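Local coordinates for aldehyde dehydrogenase (Anabaena variabilis, PDB 4H7N), which probably oxidises aldehydes to carboxylic acids with NAD+ as electron acceptor, at residues S94-C99 with I148-L152; A102-L106 with A447-K451; N353-S357 with M370-P374. All blocks are in the same frame, centred on the assembly; numbering follows the deposited sequence.

Interactions 1 and 2 touch each other and share helix 82-106, which meets helix 147-153 in the first and the short helix 448-451 in the second; W98 and P149 of interaction 1 both pack on L450 of interaction 2. Interaction 1 is buried and wholly apolar across its segments, led by a tryptophan face. Interaction 2 is only partly buried, leucine packing with a lysine at its margin, and joins parts of the chain more than 300 residues apart. Interaction 3, also partly buried, lies on the opposite side of the chain's centre, about 41 Å from interaction 1 between centres, where a local loop meets a strand through valine, selenomethionine and a water weakly bound on the loop side.

Interaction 1 of 3, residues S94-C99 with I148-L152; sequences SIDRWC and IPALL
With chi1 at -75°, W98 sets CG anti to its own carbonyl carbon and sends the indole across to P149, while the same kind of first torsion in L152 (-74°) drives CD1 back toward the W98 backbone. The contact joins the long helix 82-106 to helix 147-153, which lies between the parallel strands 118-134 and 156-161 in a beta-alpha-beta crossover of the Rossmann-type domain that binds NAD in aldehyde dehydrogenases. The short helical segments run in the same general sense, their axes crossing at -37°.

P149 lies over one face of the indole in a CH-pi contact: CB is 3.8 Å from the centroid of the W98 six-membered ring, almost on the ring normal. The proline ring spreads across that face, and its CG comes to 3.7 Å from W98 CE2. L450 from helix 448-451 touches both W98 and P149, so the pair is also packed from a third element. A leucine at W98 would probably take away the flat face on which P149 rests and open a gap beside P149 and L450.

At the root of the indole, two methyls reach the CB of W98 side by side from helix 147-153, I148 CG2 at 3.8 Å and L152 CD1 at 3.5 Å. I148 turns its other branch along the helix, bringing CD1 to 4.0 Å from I95 CG1. Helix 48-64 adds to this layer, with I53 against C99 and L152, and Q57 against I95 and C99. The side chain of W98 is about 12 Å from that of E232, the predicted active-site residue. The same L152 methyl, CD1, reaches past W98 to C99, 3.7 Å from C99 N and 4.2 Å from C99 SG.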
loop_
_atom_site.group_PDB
_atom_site.type_symbol
_atom_site.label_atom_id
_atom_site.label_comp_id
_atom_site.label_asym_id
_atom_site.label_seq_id
_atom_site.Cartn_x
_atom_site.Cartn_y
_atom_site.Cartn_z
ATOM N N SER A 94 15.227 17.950 -6.766
ATOM C CA SER A 94 14.135 17.214 -6.159
ATOM C C SER A 94 13.511 17.993 -4.957
ATOM O O SER A 94 12.296 17.978 -4.757
ATOM C CB SER A 94 14.630 15.804 -5.823
ATOM O OG SER A 94 13.787 15.221 -4.889
ATOM N N ILE A 95 14.314 18.736 -4.200
ATOM C CA ILE A 95 13.776 19.526 -3.141
ATOM C C ILE A 95 12.832 20.575 -3.744
ATOM O O ILE A 95 11.698 20.786 -3.255
ATOM C CB ILE A 95 14.908 20.262 -2.388
ATOM C CG1 ILE A 95 15.784 19.274 -1.570
ATOM C CG2 ILE A 95 14.320 21.323 -1.465
ATOM C CD1 ILE A 95 16.942 19.987 -0.857
ATOM N N ASP A 96 13.291 21.244 -4.815
ATOM C CA ASP A 96 12.455 22.217 -5.516
ATOM C C ASP A 96 11.149 21.618 -6.037
ATOM O O ASP A 96 10.061 22.205 -5.854
ATOM C CB ASP A 96 13.216 22.889 -6.673
ATOM C CG ASP A 96 14.295 23.878 -6.175
ATOM O OD1 ASP A 96 14.381 24.110 -4.920
ATOM O OD2 ASP A 96 15.029 24.456 -7.033
ATOM N N ARG A 97 11.264 20.503 -6.732
ATOM C CA ARG A 97 10.118 19.856 -7.348
ATOM C C ARG A 97 9.036 19.445 -6.340
ATOM O O ARG A 97 7.842 19.722 -6.525
ATOM C CB ARG A 97 10.579 18.636 -8.127
ATOM C CG ARG A 97 9.463 18.028 -8.962
ATOM C CD ARG A 97 9.931 16.851 -9.810
ATOM N NE ARG A 97 10.945 16.017 -9.166
ATOM C CZ ARG A 97 10.715 14.997 -8.332
ATOM N NH1 ARG A 97 11.764 14.332 -7.846
ATOM N NH2 ARG A 97 9.462 14.647 -7.962
ATOM N N TRP A 98 9.439 18.770 -5.282
ATOM C CA TRP A 98 8.497 18.434 -4.222
ATOM C C TRP A 98 7.929 19.658 -3.502
ATOM O O TRP A 98 6.774 19.660 -3.140
ATOM C CB TRP A 98 9.140 17.473 -3.203
ATOM C CG TRP A 98 9.250 16.093 -3.729
ATOM C CD1 TRP A 98 10.391 15.366 -3.959
ATOM C CD2 TRP A 98 8.150 15.254 -4.127
ATOM N NE1 TRP A 98 10.048 14.132 -4.484
ATOM C CE2 TRP A 98 8.688 14.033 -4.566
ATOM C CE3 TRP A 98 6.770 15.413 -4.110
ATOM C CZ2 TRP A 98 7.895 12.986 -5.030
ATOM C CZ3 TRP A 98 5.979 14.374 -4.561
ATOM C CH2 TRP A 98 6.559 13.178 -5.026
ATOM N N CYS A 99 8.739 20.694 -3.271
ATOM C CA CYS A 99 8.189 21.931 -2.705
ATOM C C CYS A 99 7.068 22.515 -3.582
ATOM O O CYS A 99 6.053 23.080 -3.089
ATOM C CB CYS A 99 9.288 22.977 -2.508
ATOM S SG CYS A 99 10.321 22.655 -1.057
ATOM N N ILE A 148 12.348 13.435 1.389
ATOM C CA ILE A 148 11.900 14.800 1.080
ATOM C C ILE A 148 10.371 14.883 0.990
ATOM O O ILE A 148 9.807 15.724 1.620
ATOM C CB ILE A 148 12.564 15.368 -0.191
ATOM C CG1 ILE A 148 14.071 15.546 0.014
ATOM C CG2 ILE A 148 11.854 16.658 -0.628
ATOM C CD1 ILE A 148 14.460 16.543 1.087
ATOM N N PRO A 149 9.703 14.028 0.187
ATOM C CA PRO A 149 8.238 14.150 0.200
ATOM C C PRO A 149 7.626 13.803 1.548
ATOM O O PRO A 149 6.664 14.436 1.978
ATOM C CB PRO A 149 7.781 13.173 -0.914
ATOM C CG PRO A 149 8.973 12.306 -1.257
ATOM C CD PRO A 149 10.180 13.119 -0.861
ATOM N N ALA A 150 8.193 12.845 2.265
ATOM C CA ALA A 150 7.665 12.557 3.585
ATOM C C ALA A 150 7.757 13.780 4.515
ATOM O O ALA A 150 6.811 14.064 5.253
ATOM C CB ALA A 150 8.396 11.392 4.190
ATOM N N LEU A 151 8.886 14.518 4.473
ATOM C CA LEU A 151 9.000 15.693 5.298
ATOM C C LEU A 151 7.954 16.734 4.928
ATOM O O LEU A 151 7.368 17.329 5.812
ATOM C CB LEU A 151 10.389 16.349 5.205
ATOM C CG LEU A 151 11.475 15.539 5.930
ATOM C CD1 LEU A 151 12.845 16.028 5.492
ATOM C CD2 LEU A 151 11.382 15.682 7.426
ATOM N N LEU A 152 7.732 16.951 3.647
ATOM C CA LEU A 152 6.782 17.953 3.214
ATOM C C LEU A 152 5.357 17.583 3.570
ATOM O O LEU A 152 4.498 18.456 3.751
ATOM C CB LEU A 152 6.945 18.214 1.715
ATOM C CG LEU A 152 8.225 19.029 1.425
ATOM C CD1 LEU A 152 8.666 18.983 -0.034
ATOM C CD2 LEU A 152 8.073 20.483 1.846
#

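Interaction 2 of 3, residues A102-L106 with A447-K451; sequences APELL and AAGLK
The carbonyl oxygen of A447 is gripped by two backbone amides, L450 N at 2.7 Å and K451 N at 3.1 Å, which reach it from opposite faces of its plane and fasten the first turn of helix 448-451. That turn presents A447, L450 and K451 to the C-terminal part of helix 82-106. L105 fits between the first two: its CD2 branch touches A447 CB at 3.7 Å, while its CD1 branch meets L450 CB at 4.0 Å. L450 swings CG anti to its backbone N (chi1 -171°), which points its two methyls at helix 82-106. CD2 meets L106 CD2 at 4.0 Å, the two side chains crossing nearly at right angles, and CD1 approaches A102 CB. Along the margin, K451 bends at its last two torsions and brings NZ to 2.9 Å from L105 O. A448 faces elsewhere and packs on K456 of the second subunit. The contact is plain helix packing within the aldehyde dehydrogenase fold, joining helix 82-106 to the returning C-terminal chain just before strand 454-462, which pairs antiparallel with strand 118-134.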
loop_
_atom_site.group_PDB
_atom_site.type_symbol
_atom_site.label_atom_id
_atom_site.label_comp_id
_atom_site.label_asym_id
_atom_site.label_seq_id
_atom_site.Cartn_x
_atom_site.Cartn_y
_atom_site.Cartn_z
ATOM N N ALA A 102 3.784 19.927 -3.385
ATOM C CA ALA A 102 3.140 19.605 -2.114
ATOM C C ALA A 102 1.853 20.393 -1.771
ATOM O O ALA A 102 0.913 19.759 -1.277
ATOM C CB ALA A 102 4.117 19.672 -0.969
ATOM N N PRO A 103 1.802 21.727 -1.998
ATOM C CA PRO A 103 0.588 22.466 -1.557
ATOM C C PRO A 103 -0.678 21.915 -2.184
ATOM O O PRO A 103 -1.693 21.758 -1.522
ATOM C CB PRO A 103 0.885 23.918 -1.975
ATOM C CG PRO A 103 2.391 23.978 -1.897
ATOM C CD PRO A 103 2.841 22.658 -2.483
ATOM N N GLU A 104 -0.613 21.603 -3.463
ATOM C CA GLU A 104 -1.783 21.124 -4.164
ATOM C C GLU A 104 -2.162 19.744 -3.661
ATOM O O GLU A 104 -3.330 19.435 -3.523
ATOM C CB GLU A 104 -1.507 21.081 -5.630
ATOM C CG GLU A 104 -2.604 20.497 -6.473
ATOM C CD GLU A 104 -2.049 19.403 -7.371
ATOM O OE1 GLU A 104 -0.824 19.107 -7.260
ATOM O OE2 GLU A 104 -2.830 18.842 -8.179
ATOM N N LEU A 105 -1.173 18.927 -3.338
ATOM C CA LEU A 105 -1.450 17.574 -2.859
ATOM C C LEU A 105 -2.006 17.559 -1.452
ATOM O O LEU A 105 -2.654 16.588 -1.083
ATOM C CB LEU A 105 -0.173 16.683 -2.940
ATOM C CG LEU A 105 0.341 16.509 -4.382
ATOM C CD1 LEU A 105 1.659 15.755 -4.424
ATOM C CD2 LEU A 105 -0.679 15.800 -5.277
ATOM N N LEU A 106 -1.732 18.589 -0.645
ATOM C CA LEU A 106 -2.144 18.585 0.748
ATOM C C LEU A 106 -3.413 19.402 1.030
ATOM O O LEU A 106 -3.858 19.483 2.164
ATOM C CB LEU A 106 -1.040 19.096 1.619
ATOM C CG LEU A 106 0.242 18.268 1.627
ATOM C CD1 LEU A 106 1.224 19.005 2.470
ATOM C CD2 LEU A 106 0.014 16.903 2.219
ATOM N N ALA A 447 2.352 12.516 -7.614
ATOM C CA ALA A 447 1.386 12.623 -6.536
ATOM C C ALA A 447 1.520 11.499 -5.561
ATOM O O ALA A 447 1.851 11.744 -4.432
ATOM C CB ALA A 447 -0.039 12.647 -7.079
ATOM N N ALA A 448 1.239 10.273 -6.002
ATOM C CA ALA A 448 1.187 9.095 -5.111
ATOM C C ALA A 448 2.448 8.910 -4.271
ATOM O O ALA A 448 2.398 8.355 -3.184
ATOM C CB ALA A 448 0.914 7.838 -5.923
ATOM N N GLY A 449 3.572 9.422 -4.769
ATOM C CA GLY A 449 4.817 9.435 -4.078
ATOM C C GLY A 449 4.838 10.306 -2.816
ATOM O O GLY A 449 5.697 10.100 -1.931
ATOM N N LEU A 450 3.920 11.279 -2.724
ATOM C CA LEU A 450 3.796 12.033 -1.511
ATOM C C LEU A 450 2.612 11.518 -0.725
ATOM O O LEU A 450 2.665 11.419 0.468
ATOM C CB LEU A 450 3.670 13.521 -1.786
ATOM C CG LEU A 450 3.766 14.280 -0.481
ATOM C CD1 LEU A 450 4.724 15.403 -0.645
ATOM C CD2 LEU A 450 2.384 14.752 -0.106
ATOM N N LYS A 451 1.538 11.150 -1.415
ATOM C CA LYS A 451 0.346 10.729 -0.725
ATOM C C LYS A 451 0.456 9.428 0.029
ATOM O O LYS A 451 -0.238 9.199 1.006
ATOM C CB LYS A 451 -0.810 10.724 -1.700
ATOM C CG LYS A 451 -1.131 12.146 -2.157
ATOM C CD LYS A 451 -2.346 12.204 -3.080
ATOM C CE LYS A 451 -3.619 12.483 -2.284
ATOM N NZ LYS A 451 -3.570 13.857 -1.706
#

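Interaction 3 of 3, residues N353-S357 with M370-P374; sequences NVNHS and MPVMP
This is a loop-on-strand contact, partly buried, where the chain leaving strand 349-352 packs against its parallel neighbour 369-375 in the seven-stranded sheet, which probably belongs to the catalytic domain, as in other aldehyde dehydrogenases. Backbone bonding between the two strands includes V372 with M351; further along, a water takes over, donating to V372 O at 2.7 Å and accepting a weak bond from N353 N. V354 fills the seam. Its CG2 methyl, set between its own backbone N and carbonyl carbon, lies 3.6 Å from V372 O and 3.7 Å from M373 CG, and also touches the ring of P371 at CB.

M373, a selenomethionine, crosses V354 obliquely, its CG 3.3 Å from V354 O. SE is 4.0 Å from H356 CD2 and 4.8 Å from the centroid of the H356 ring, 60° off its normal, the oblique selenium counterpart of a Met-aromatic contact. The imidazole is fixed in rotation at both nitrogens: NE2 is bonded to Y273 OH and ND1 to D387 OD2. The histidine sits within an Asx turn, in which N355 OD1 receives S357 N at 2.8 Å and S357 OG at 2.6 Å, both in the plane of the amide carbonyl.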
loop_
_atom_site.group_PDB
_atom_site.type_symbol
_atom_site.label_atom_id
_atom_site.label_comp_id
_atom_site.label_asym_id
_atom_site.label_seq_id
_atom_site.Cartn_x
_atom_site.Cartn_y
_atom_site.Cartn_z
ATOM N N ASN A 353 27.668 -15.309 -26.740
ATOM C CA ASN A 353 27.449 -16.726 -26.478
ATOM C C ASN A 353 26.935 -16.935 -25.057
ATOM O O ASN A 353 27.476 -17.718 -24.308
ATOM C CB ASN A 353 28.739 -17.483 -26.679
ATOM C CG ASN A 353 28.502 -18.919 -27.092
ATOM O OD1 ASN A 353 27.765 -19.184 -28.038
ATOM N ND2 ASN A 353 29.131 -19.858 -26.385
ATOM N N VAL A 354 25.920 -16.158 -24.679
ATOM C CA VAL A 354 25.375 -16.168 -23.300
ATOM C C VAL A 354 23.961 -16.720 -23.336
ATOM O O VAL A 354 23.343 -16.812 -24.414
ATOM C CB VAL A 354 25.375 -14.778 -22.657
ATOM C CG1 VAL A 354 26.791 -14.272 -22.470
ATOM C CG2 VAL A 354 24.590 -13.767 -23.500
ATOM N N ASN A 355 23.486 -17.160 -22.184
ATOM C CA ASN A 355 22.140 -17.712 -22.088
ATOM C C ASN A 355 21.648 -17.696 -20.645
ATOM O O ASN A 355 22.374 -17.297 -19.721
ATOM C CB ASN A 355 22.061 -19.103 -22.712
ATOM C CG ASN A 355 22.888 -20.127 -21.971
ATOM O OD1 ASN A 355 22.725 -20.343 -20.786
ATOM N ND2 ASN A 355 23.792 -20.765 -22.679
ATOM N N HIS A 356 20.406 -18.108 -20.456
ATOM C CA HIS A 356 19.773 -17.975 -19.163
ATOM C C HIS A 356 20.160 -19.125 -18.211
ATOM O O HIS A 356 19.643 -19.179 -17.093
ATOM C CB HIS A 356 18.249 -17.858 -19.339
ATOM C CG HIS A 356 17.785 -16.508 -19.798
ATOM N ND1 HIS A 356 16.535 -16.017 -19.495
ATOM C CD2 HIS A 356 18.401 -15.534 -20.514
ATOM C CE1 HIS A 356 16.393 -14.802 -20.007
ATOM N NE2 HIS A 356 17.517 -14.474 -20.619
ATOM N N SER A 357 21.102 -20.004 -18.591
ATOM C CA SER A 357 21.684 -20.911 -17.578
ATOM C C SER A 357 22.712 -20.175 -16.706
ATOM O O SER A 357 23.122 -20.686 -15.676
ATOM C CB SER A 357 22.369 -22.122 -18.213
ATOM O OG SER A 357 23.597 -21.744 -18.820
HETATM N N MSE A 370 27.578 -6.387 -19.990
HETATM C CA MSE A 370 26.639 -6.295 -21.087
HETATM C C MSE A 370 26.653 -7.640 -21.769
HETATM O O MSE A 370 27.465 -7.859 -22.683
HETATM C CB MSE A 370 27.089 -5.189 -22.025
HETATM C CG MSE A 370 26.822 -3.815 -21.436
HETATM SE SE MSE A 370 27.675 -2.364 -22.443
HETATM C CE MSE A 370 29.533 -2.618 -21.904
ATOM N N PRO A 371 25.838 -8.579 -21.296
ATOM C CA PRO A 371 25.646 -9.838 -22.022
ATOM C C PRO A 371 24.620 -9.662 -23.132
ATOM O O PRO A 371 23.489 -9.219 -22.867
ATOM C CB PRO A 371 25.109 -10.794 -20.929
ATOM C CG PRO A 371 24.481 -9.907 -19.901
ATOM C CD PRO A 371 24.963 -8.492 -20.117
ATOM N N VAL A 372 24.979 -10.043 -24.345
ATOM C CA VAL A 372 24.148 -9.817 -25.515
ATOM C C VAL A 372 23.726 -11.111 -26.183
ATOM O O VAL A 372 24.561 -11.864 -26.580
ATOM C CB VAL A 372 24.917 -8.956 -26.543
ATOM C CG1 VAL A 372 24.003 -8.542 -27.679
ATOM C CG2 VAL A 372 25.442 -7.709 -25.843
HETATM N N MSE A 373 22.428 -11.333 -26.331
HETATM C CA MSE A 373 21.886 -12.565 -26.930
HETATM C C MSE A 373 21.088 -12.252 -28.172
HETATM O O MSE A 373 20.297 -11.345 -28.138
HETATM C CB MSE A 373 20.838 -13.145 -25.970
HETATM C CG MSE A 373 21.345 -14.354 -25.236
HETATM SE SE MSE A 373 19.897 -15.154 -24.174
HETATM C CE MSE A 373 19.329 -16.678 -25.260
ATOM N N PRO A 374 21.237 -13.022 -29.260
ATOM C CA PRO A 374 20.334 -12.835 -30.400
ATOM C C PRO A 374 18.921 -13.401 -30.159
ATOM O O PRO A 374 18.760 -14.264 -29.323
ATOM C CB PRO A 374 21.035 -13.623 -31.519
ATOM C CG PRO A 374 21.793 -14.685 -30.821
ATOM C CD PRO A 374 22.115 -14.197 -29.434
HETATM O O HOH W 1 25.127 -14.404 -27.396
#